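Local coordinates for flagellin B1 (Methanocaldococcus jannaschii DSM 2661, PDB 5YA6), which serves as a structural subunit of the archaellum, the swimming filament of archaea, and carries a bound calcium ion, at residues Ala10-Val18 with Pro144-Phe154; Leu52-Leu63 with Val122-Pro133. One frame throughout, in Å; residues are numbered along the deposited sequence.

Interaction 1: Ala10-Val18 with Pro144-Phe154; sequences ASGLMCIGV and PEFGAPAVIQF
Leu13 and Pro144 make the tightest packing between Ala10-Val18 and Pro144-Phe154: the CD1 methyl of Leu13 presses on Pro144 CG at 3.4 Å, closer than ordinary van der Waals contact. With CG of Leu13 beside its backbone N (chi1 -57°), the branch extends to the proline, while CB rests near the Ala150 methyl. Next to this apolar core the backbones meet in a single parallel bridge between Gly12 and Ala148. Ala148 N donates to Ser11 O at 3.0 Å, and Leu13 N to Ala148 O, also at 3.0 Å. A CB on Gly12 would run into the Ala148 methyl; at Gly147 it would meet Ser11 O, and the backbone angles there already call for glycine.

The bridge does not continue as a regular pairing. Toward Cys15 the strands part, their axes 36° from parallel, and on the looser side a water takes over, accepting from Cys15 N at 3.0 Å and from Val151 N at 2.9 Å. The Ala150 methyl packs 3.6 Å from Cys15 N, and Met14, exposed, turns its CB away from Pro144-Phe154 and packs beside Thr37. Farther along, contact between the strands is apolar and sparse: Val18 CG1 touches Phe154 CE2 at 3.9 Å, the side chains crossing at about a right angle.

Gln168 of strand 164-168 hydrogen-bonds to both Val151 O and Gln153 N, and strand 137-143 runs beside 150-155. On the other flank, strand 28-38 pairs with 13-23, and its Ile36 packs on Leu13 and Ala150. The contact thus draws strand 150-155, at one end of the sheet order, against strand 13-23, next to last at the other, consistent with a sheet rolled into a barrel-like or sandwich-like domain.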
# COMPACT_ATOMS: atom_id res chain seq x y z
N ALA B 10 -8.91 -21.34 1.21
CA ALA B 10 -8.38 -19.95 1.02
C ALA B 10 -8.93 -19.03 2.15
O ALA B 10 -9.99 -18.42 2.04
CB ALA B 10 -8.74 -19.40 -0.37
N SER B 11 -8.18 -19.01 3.24
CA SER B 11 -8.48 -18.17 4.37
C SER B 11 -7.79 -16.83 4.22
O SER B 11 -6.77 -16.72 3.56
CB SER B 11 -8.02 -18.86 5.62
OG SER B 11 -8.84 -20.01 5.76
N GLY B 12 -8.36 -15.82 4.83
CA GLY B 12 -7.71 -14.51 4.82
C GLY B 12 -8.55 -13.45 5.49
O GLY B 12 -9.62 -13.74 6.04
N LEU B 13 -8.03 -12.24 5.50
CA LEU B 13 -8.63 -11.08 6.19
C LEU B 13 -8.96 -9.95 5.26
O LEU B 13 -8.34 -9.79 4.23
CB LEU B 13 -7.67 -10.51 7.19
CG LEU B 13 -7.17 -11.47 8.27
CD1 LEU B 13 -6.22 -10.68 9.16
CD2 LEU B 13 -8.29 -12.03 9.09
N MET B 14 -10.03 -9.25 5.58
CA MET B 14 -10.53 -8.12 4.84
C MET B 14 -10.55 -6.91 5.74
O MET B 14 -11.11 -6.94 6.85
CB MET B 14 -11.95 -8.38 4.34
CG MET B 14 -12.54 -7.26 3.48
SD MET B 14 -14.18 -7.78 2.91
CE MET B 14 -15.03 -8.39 4.37
N CYS B 15 -10.07 -5.79 5.23
CA CYS B 15 -10.30 -4.54 5.87
C CYS B 15 -11.67 -4.03 5.54
O CYS B 15 -12.07 -3.89 4.35
CB CYS B 15 -9.20 -3.51 5.48
SG CYS B 15 -9.42 -1.85 6.19
N ILE B 16 -12.44 -3.75 6.61
CA ILE B 16 -13.79 -3.20 6.46
C ILE B 16 -13.92 -1.77 6.95
O ILE B 16 -15.01 -1.34 7.27
CB ILE B 16 -14.82 -4.14 7.13
CG1 ILE B 16 -14.51 -4.42 8.62
CG2 ILE B 16 -14.89 -5.43 6.37
CD1 ILE B 16 -15.68 -4.93 9.44
N GLY B 17 -12.84 -1.03 6.93
CA GLY B 17 -12.86 0.36 7.25
C GLY B 17 -11.65 0.83 7.96
O GLY B 17 -10.97 0.05 8.61
N VAL B 18 -11.34 2.11 7.80
CA VAL B 18 -10.33 2.79 8.59
C VAL B 18 -10.87 4.12 9.06
O VAL B 18 -11.40 4.89 8.25
CB VAL B 18 -8.99 3.01 7.83
CG1 VAL B 18 -7.96 3.61 8.77
CG2 VAL B 18 -8.51 1.67 7.25
N PRO B 144 -1.31 -11.85 8.37
CA PRO B 144 -1.02 -12.92 9.32
C PRO B 144 -0.04 -13.93 8.74
O PRO B 144 0.21 -13.97 7.52
CB PRO B 144 -2.40 -13.59 9.49
CG PRO B 144 -3.33 -12.47 9.27
CD PRO B 144 -2.70 -11.88 7.96
N GLU B 145 0.46 -14.79 9.59
CA GLU B 145 1.37 -15.79 9.11
C GLU B 145 0.78 -16.63 7.98
O GLU B 145 1.48 -16.91 6.96
CB GLU B 145 1.85 -16.64 10.27
CG GLU B 145 2.85 -17.72 9.83
CD GLU B 145 3.33 -18.59 10.99
OE1 GLU B 145 4.14 -19.53 10.71
OE2 GLU B 145 2.92 -18.37 12.15
N PHE B 146 -0.46 -17.04 8.18
CA PHE B 146 -1.18 -17.90 7.25
C PHE B 146 -2.38 -17.15 6.69
O PHE B 146 -3.03 -16.34 7.39
CB PHE B 146 -1.63 -19.17 7.95
CG PHE B 146 -0.50 -20.01 8.46
CD1 PHE B 146 0.32 -20.69 7.59
CD2 PHE B 146 -0.24 -20.10 9.81
CE1 PHE B 146 1.36 -21.46 8.06
CE2 PHE B 146 0.82 -20.82 10.29
CZ PHE B 146 1.62 -21.53 9.42
N GLY B 147 -2.64 -17.36 5.41
CA GLY B 147 -3.72 -16.75 4.69
C GLY B 147 -3.42 -15.41 4.01
O GLY B 147 -2.29 -14.89 4.11
N ALA B 148 -4.45 -14.89 3.34
CA ALA B 148 -4.35 -13.69 2.56
C ALA B 148 -4.55 -12.42 3.41
O ALA B 148 -5.21 -12.44 4.46
CB ALA B 148 -5.33 -13.70 1.39
N PRO B 149 -3.95 -11.31 2.99
CA PRO B 149 -3.94 -10.10 3.80
C PRO B 149 -5.09 -9.17 3.60
O PRO B 149 -5.67 -9.09 2.49
CB PRO B 149 -2.66 -9.38 3.32
CG PRO B 149 -2.60 -9.77 1.86
CD PRO B 149 -3.04 -11.18 1.81
N ALA B 150 -5.37 -8.37 4.62
CA ALA B 150 -6.21 -7.19 4.51
C ALA B 150 -5.42 -6.08 3.85
O ALA B 150 -4.23 -5.98 4.09
CB ALA B 150 -6.71 -6.80 5.90
N VAL B 151 -6.07 -5.20 3.11
CA VAL B 151 -5.42 -4.16 2.34
C VAL B 151 -5.93 -2.80 2.81
O VAL B 151 -7.17 -2.57 2.95
CB VAL B 151 -5.78 -4.28 0.83
CG1 VAL B 151 -5.23 -3.08 0.07
CG2 VAL B 151 -5.18 -5.59 0.33
N ILE B 152 -5.00 -1.92 3.12
CA ILE B 152 -5.23 -0.56 3.51
C ILE B 152 -4.82 0.40 2.42
O ILE B 152 -3.68 0.34 1.94
CB ILE B 152 -4.46 -0.22 4.78
CG1 ILE B 152 -4.95 -1.12 5.99
CG2 ILE B 152 -4.60 1.26 5.13
CD1 ILE B 152 -4.20 -2.45 6.13
N GLN B 153 -5.75 1.12 1.92
CA GLN B 153 -5.42 2.30 1.03
C GLN B 153 -6.38 3.54 1.23
O GLN B 153 -7.60 3.46 1.09
CB GLN B 153 -5.66 1.87 -0.41
CG GLN B 153 -5.27 3.00 -1.38
CD GLN B 153 -3.92 3.68 -1.10
OE1 GLN B 153 -3.79 4.93 -0.98
NE2 GLN B 153 -2.92 2.83 -0.98
N PHE B 154 -5.78 4.64 1.57
CA PHE B 154 -6.58 5.85 1.70
C PHE B 154 -5.76 7.07 1.47
O PHE B 154 -4.53 7.04 1.60
CB PHE B 154 -7.30 5.91 3.04
CG PHE B 154 -6.41 5.94 4.23
CD1 PHE B 154 -5.91 7.15 4.73
CD2 PHE B 154 -6.17 4.77 4.97
CE1 PHE B 154 -5.12 7.17 5.87
CE2 PHE B 154 -5.39 4.77 6.08
CZ PHE B 154 -4.82 5.95 6.55
O HOH W 1 -8.85 -5.91 2.54

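Interaction 2: Leu52-Leu63 with Val122-Pro133; sequences LFLIYDGESHVL and VNANAVFNKAIP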
# COMPACT_ATOMS: atom_id res chain seq x y z
N LEU B 52 1.64 -5.71 10.40
CA LEU B 52 1.02 -4.60 9.77
C LEU B 52 2.11 -3.78 9.07
O LEU B 52 2.97 -3.17 9.71
CB LEU B 52 0.26 -3.78 10.78
CG LEU B 52 -0.45 -2.53 10.23
CD1 LEU B 52 -1.49 -2.95 9.17
CD2 LEU B 52 -1.10 -1.74 11.34
N PHE B 53 1.98 -3.66 7.74
CA PHE B 53 2.92 -2.89 6.89
C PHE B 53 2.25 -1.61 6.49
O PHE B 53 1.12 -1.67 6.03
CB PHE B 53 3.29 -3.74 5.65
CG PHE B 53 3.99 -5.05 5.96
CD1 PHE B 53 5.39 -5.14 6.04
CD2 PHE B 53 3.29 -6.19 6.14
CE1 PHE B 53 6.02 -6.34 6.37
CE2 PHE B 53 3.91 -7.41 6.45
CZ PHE B 53 5.29 -7.48 6.55
N LEU B 54 2.86 -0.48 6.74
CA LEU B 54 2.31 0.80 6.34
C LEU B 54 3.35 1.67 5.65
O LEU B 54 4.33 2.04 6.28
CB LEU B 54 1.86 1.56 7.56
CG LEU B 54 0.69 0.95 8.35
CD1 LEU B 54 0.48 1.72 9.66
CD2 LEU B 54 -0.58 1.01 7.53
N ILE B 55 3.06 2.15 4.45
CA ILE B 55 3.92 3.10 3.77
C ILE B 55 3.31 4.51 3.85
O ILE B 55 2.13 4.74 3.56
CB ILE B 55 4.02 2.73 2.26
CG1 ILE B 55 4.54 1.32 2.04
CG2 ILE B 55 4.89 3.76 1.49
CD1 ILE B 55 4.13 0.67 0.72
N TYR B 56 4.16 5.50 4.24
CA TYR B 56 3.72 6.88 4.34
C TYR B 56 5.00 7.74 4.26
O TYR B 56 5.98 7.45 4.92
CB TYR B 56 2.84 7.16 5.63
CG TYR B 56 2.69 8.64 5.87
CD1 TYR B 56 2.01 9.46 5.00
CD2 TYR B 56 3.35 9.26 6.96
CE1 TYR B 56 1.98 10.84 5.13
CE2 TYR B 56 3.24 10.62 7.15
CZ TYR B 56 2.59 11.42 6.26
OH TYR B 56 2.61 12.78 6.37
N ASP B 57 4.98 8.75 3.41
CA ASP B 57 5.97 9.80 3.42
C ASP B 57 7.37 9.24 3.21
O ASP B 57 8.28 9.64 3.86
CB ASP B 57 5.88 10.61 4.74
CG ASP B 57 6.67 11.96 4.68
OD1 ASP B 57 6.79 12.56 3.61
OD2 ASP B 57 7.18 12.36 5.71
N GLY B 58 7.50 8.29 2.29
CA GLY B 58 8.80 7.85 1.87
C GLY B 58 9.46 6.89 2.84
O GLY B 58 10.68 6.63 2.74
N GLU B 59 8.69 6.28 3.74
CA GLU B 59 9.15 5.23 4.62
C GLU B 59 8.15 4.09 4.71
O GLU B 59 6.96 4.31 4.71
CB GLU B 59 9.41 5.71 6.07
CG GLU B 59 10.43 6.80 6.27
CD GLU B 59 10.66 7.12 7.76
OE1 GLU B 59 10.74 6.16 8.63
OE2 GLU B 59 10.68 8.33 8.05
N SER B 60 8.66 2.89 4.90
CA SER B 60 7.86 1.72 5.09
C SER B 60 8.05 1.35 6.59
O SER B 60 9.13 1.62 7.20
CB SER B 60 8.36 0.59 4.18
OG SER B 60 7.47 -0.52 4.22
N HIS B 61 6.94 1.01 7.23
CA HIS B 61 6.95 0.64 8.66
C HIS B 61 6.36 -0.71 8.81
O HIS B 61 5.36 -1.01 8.13
CB HIS B 61 6.15 1.63 9.47
CG HIS B 61 6.66 3.01 9.37
ND1 HIS B 61 7.57 3.52 10.25
CD2 HIS B 61 6.43 3.98 8.46
CE1 HIS B 61 7.85 4.76 9.91
NE2 HIS B 61 7.17 5.06 8.81
N VAL B 62 6.88 -1.54 9.74
CA VAL B 62 6.34 -2.83 10.06
C VAL B 62 6.00 -2.81 11.55
O VAL B 62 6.85 -2.43 12.39
CB VAL B 62 7.33 -4.01 9.81
CG1 VAL B 62 6.65 -5.35 9.94
CG2 VAL B 62 7.93 -3.87 8.41
N LEU B 63 4.75 -3.08 11.87
CA LEU B 63 4.26 -3.08 13.25
C LEU B 63 3.84 -4.45 13.65
O LEU B 63 3.17 -5.21 12.93
CB LEU B 63 3.05 -2.15 13.43
CG LEU B 63 3.18 -0.66 13.27
CD1 LEU B 63 3.37 -0.24 11.87
CD2 LEU B 63 1.92 0.04 13.77
N VAL B 122 -3.52 2.00 16.11
CA VAL B 122 -2.20 2.49 15.70
C VAL B 122 -1.99 3.95 16.10
O VAL B 122 -2.86 4.78 15.83
CB VAL B 122 -2.01 2.35 14.16
CG1 VAL B 122 -0.64 2.86 13.71
CG2 VAL B 122 -2.17 0.89 13.76
N ASN B 123 -0.90 4.25 16.83
CA ASN B 123 -0.58 5.62 17.13
C ASN B 123 0.26 6.13 16.03
O ASN B 123 1.48 5.88 15.95
CB ASN B 123 0.17 5.84 18.46
CG ASN B 123 0.20 7.33 18.80
OD1 ASN B 123 0.74 8.11 18.07
ND2 ASN B 123 -0.50 7.72 19.87
N ALA B 124 -0.39 6.78 15.07
CA ALA B 124 0.33 7.30 13.90
C ALA B 124 1.37 8.35 14.25
O ALA B 124 2.40 8.41 13.60
CB ALA B 124 -0.66 7.90 12.91
N ASN B 125 1.09 9.19 15.26
CA ASN B 125 2.03 10.18 15.73
C ASN B 125 3.34 9.50 16.16
O ASN B 125 4.43 9.98 15.84
CB ASN B 125 1.36 10.97 16.87
CG ASN B 125 2.14 12.14 17.33
OD1 ASN B 125 2.52 13.02 16.56
ND2 ASN B 125 2.36 12.20 18.64
N ALA B 126 3.23 8.35 16.80
CA ALA B 126 4.38 7.63 17.25
C ALA B 126 5.07 6.85 16.12
O ALA B 126 6.32 6.85 15.98
CB ALA B 126 4.02 6.75 18.43
N VAL B 127 4.30 6.27 15.20
CA VAL B 127 4.90 5.53 14.07
C VAL B 127 5.60 6.44 13.05
O VAL B 127 6.71 6.15 12.61
CB VAL B 127 3.82 4.64 13.37
CG1 VAL B 127 4.39 3.90 12.18
CG2 VAL B 127 3.24 3.62 14.35
N PHE B 128 4.96 7.53 12.73
CA PHE B 128 5.42 8.40 11.67
C PHE B 128 6.18 9.60 12.18
O PHE B 128 6.66 10.38 11.37
CB PHE B 128 4.21 8.86 10.81
CG PHE B 128 3.38 7.71 10.22
CD1 PHE B 128 3.97 6.60 9.66
CD2 PHE B 128 2.00 7.75 10.26
CE1 PHE B 128 3.20 5.57 9.10
CE2 PHE B 128 1.25 6.74 9.70
CZ PHE B 128 1.85 5.63 9.14
N ASN B 129 6.21 9.77 13.51
CA ASN B 129 6.85 10.88 14.21
C ASN B 129 6.21 12.23 13.97
O ASN B 129 6.81 13.25 14.20
CB ASN B 129 8.36 10.87 13.92
CG ASN B 129 9.06 9.79 14.70
OD1 ASN B 129 9.37 8.74 14.15
ND2 ASN B 129 9.20 10.01 15.99
N LYS B 130 4.97 12.22 13.49
CA LYS B 130 4.17 13.43 13.35
C LYS B 130 2.76 13.00 13.02
O LYS B 130 2.55 11.83 12.66
CB LYS B 130 4.67 14.31 12.19
CG LYS B 130 4.77 13.56 10.86
CD LYS B 130 4.50 14.53 9.70
CE LYS B 130 4.89 13.92 8.35
NZ LYS B 130 6.36 13.77 8.22
N ALA B 131 1.81 13.93 13.16
CA ALA B 131 0.44 13.61 12.81
C ALA B 131 0.33 13.66 11.29
O ALA B 131 1.10 14.34 10.64
CB ALA B 131 -0.53 14.57 13.47
N ILE B 132 -0.60 12.90 10.73
CA ILE B 132 -0.73 12.84 9.28
C ILE B 132 -1.49 14.06 8.76
O ILE B 132 -2.65 14.30 9.15
CB ILE B 132 -1.45 11.57 8.85
CG1 ILE B 132 -0.78 10.30 9.45
CG2 ILE B 132 -1.53 11.52 7.35
CD1 ILE B 132 -1.70 9.12 9.38
N PRO B 133 -0.83 14.87 7.91
CA PRO B 133 -1.53 16.07 7.44
C PRO B 133 -2.53 15.77 6.34
O PRO B 133 -2.67 14.63 5.87
CB PRO B 133 -0.39 16.94 6.90
CG PRO B 133 0.69 16.02 6.58
CD PRO B 133 0.56 14.79 7.42
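Val122 enters between two leucines, its CG2 meeting Leu52 CD2 at 3.7 Å and its CG1 meeting Leu63 CD2. Asn123 then caps helix 124-128, OD1 accepting from Ala126 N. From that helix Val127 slides its CG1 over one face of the His61 ring, 3.9 Å from the centroid, while its CG2 touches Leu63. Phe128 is the centre of an aromatic cluster: Tyr56 turns an edge to one of its faces (centroids 5.0 Å apart, planes at 58°), and its own edge leans on His61 in an offset edge-to-face pair. Leu54 CD1 touches its CZ. These partners line one face of a beta-hairpin closed by a type I' turn from Tyr56 to Glu59; the opposite face carries Ser60, hydrogen-bonded to Ser60 of the second subunit. Lys130 reaches across to the turn, its chain bent at chi4 (-69°), and NZ forms a salt bridge with Asp57 OD2 at 3.0 Å, meeting it from 40° above the carboxylate plane; its CE passes the edge of the Tyr56 ring. Ile132 CG2 packs on Tyr56 CE1 at 4.2 Å, and Pro133 brings CD to 3.1 Å from Tyr56 OH. Replacing Tyr56 by an alanine would probably leave the Phe128 face without its edge-on partner and open a gap beside Ile132 and Pro133.

From the N terminus, strand 13-23 comes first; its partner in interaction 1, Pro144-Phe154, arrives only after more than a hundred residues, so this contact closes a long loop. Interaction 2 is nested wholly inside it: hairpin 52-63 is met by 122-133, closing a loop of 58 residues, before the chain proceeds through strand 137-143 to strand 150-155. The two contacts do not cross. Strand 137-143 lies between 150-155 and the hairpin in the sheet, and although the centres are about 18 Å apart, Ile152 CD1 packs on Leu52 CD1 at 4.1 Å. Interaction 1 joins distant strands of the sheet, interaction 2 lays the short helix on the hairpin, and both reach the second subunit.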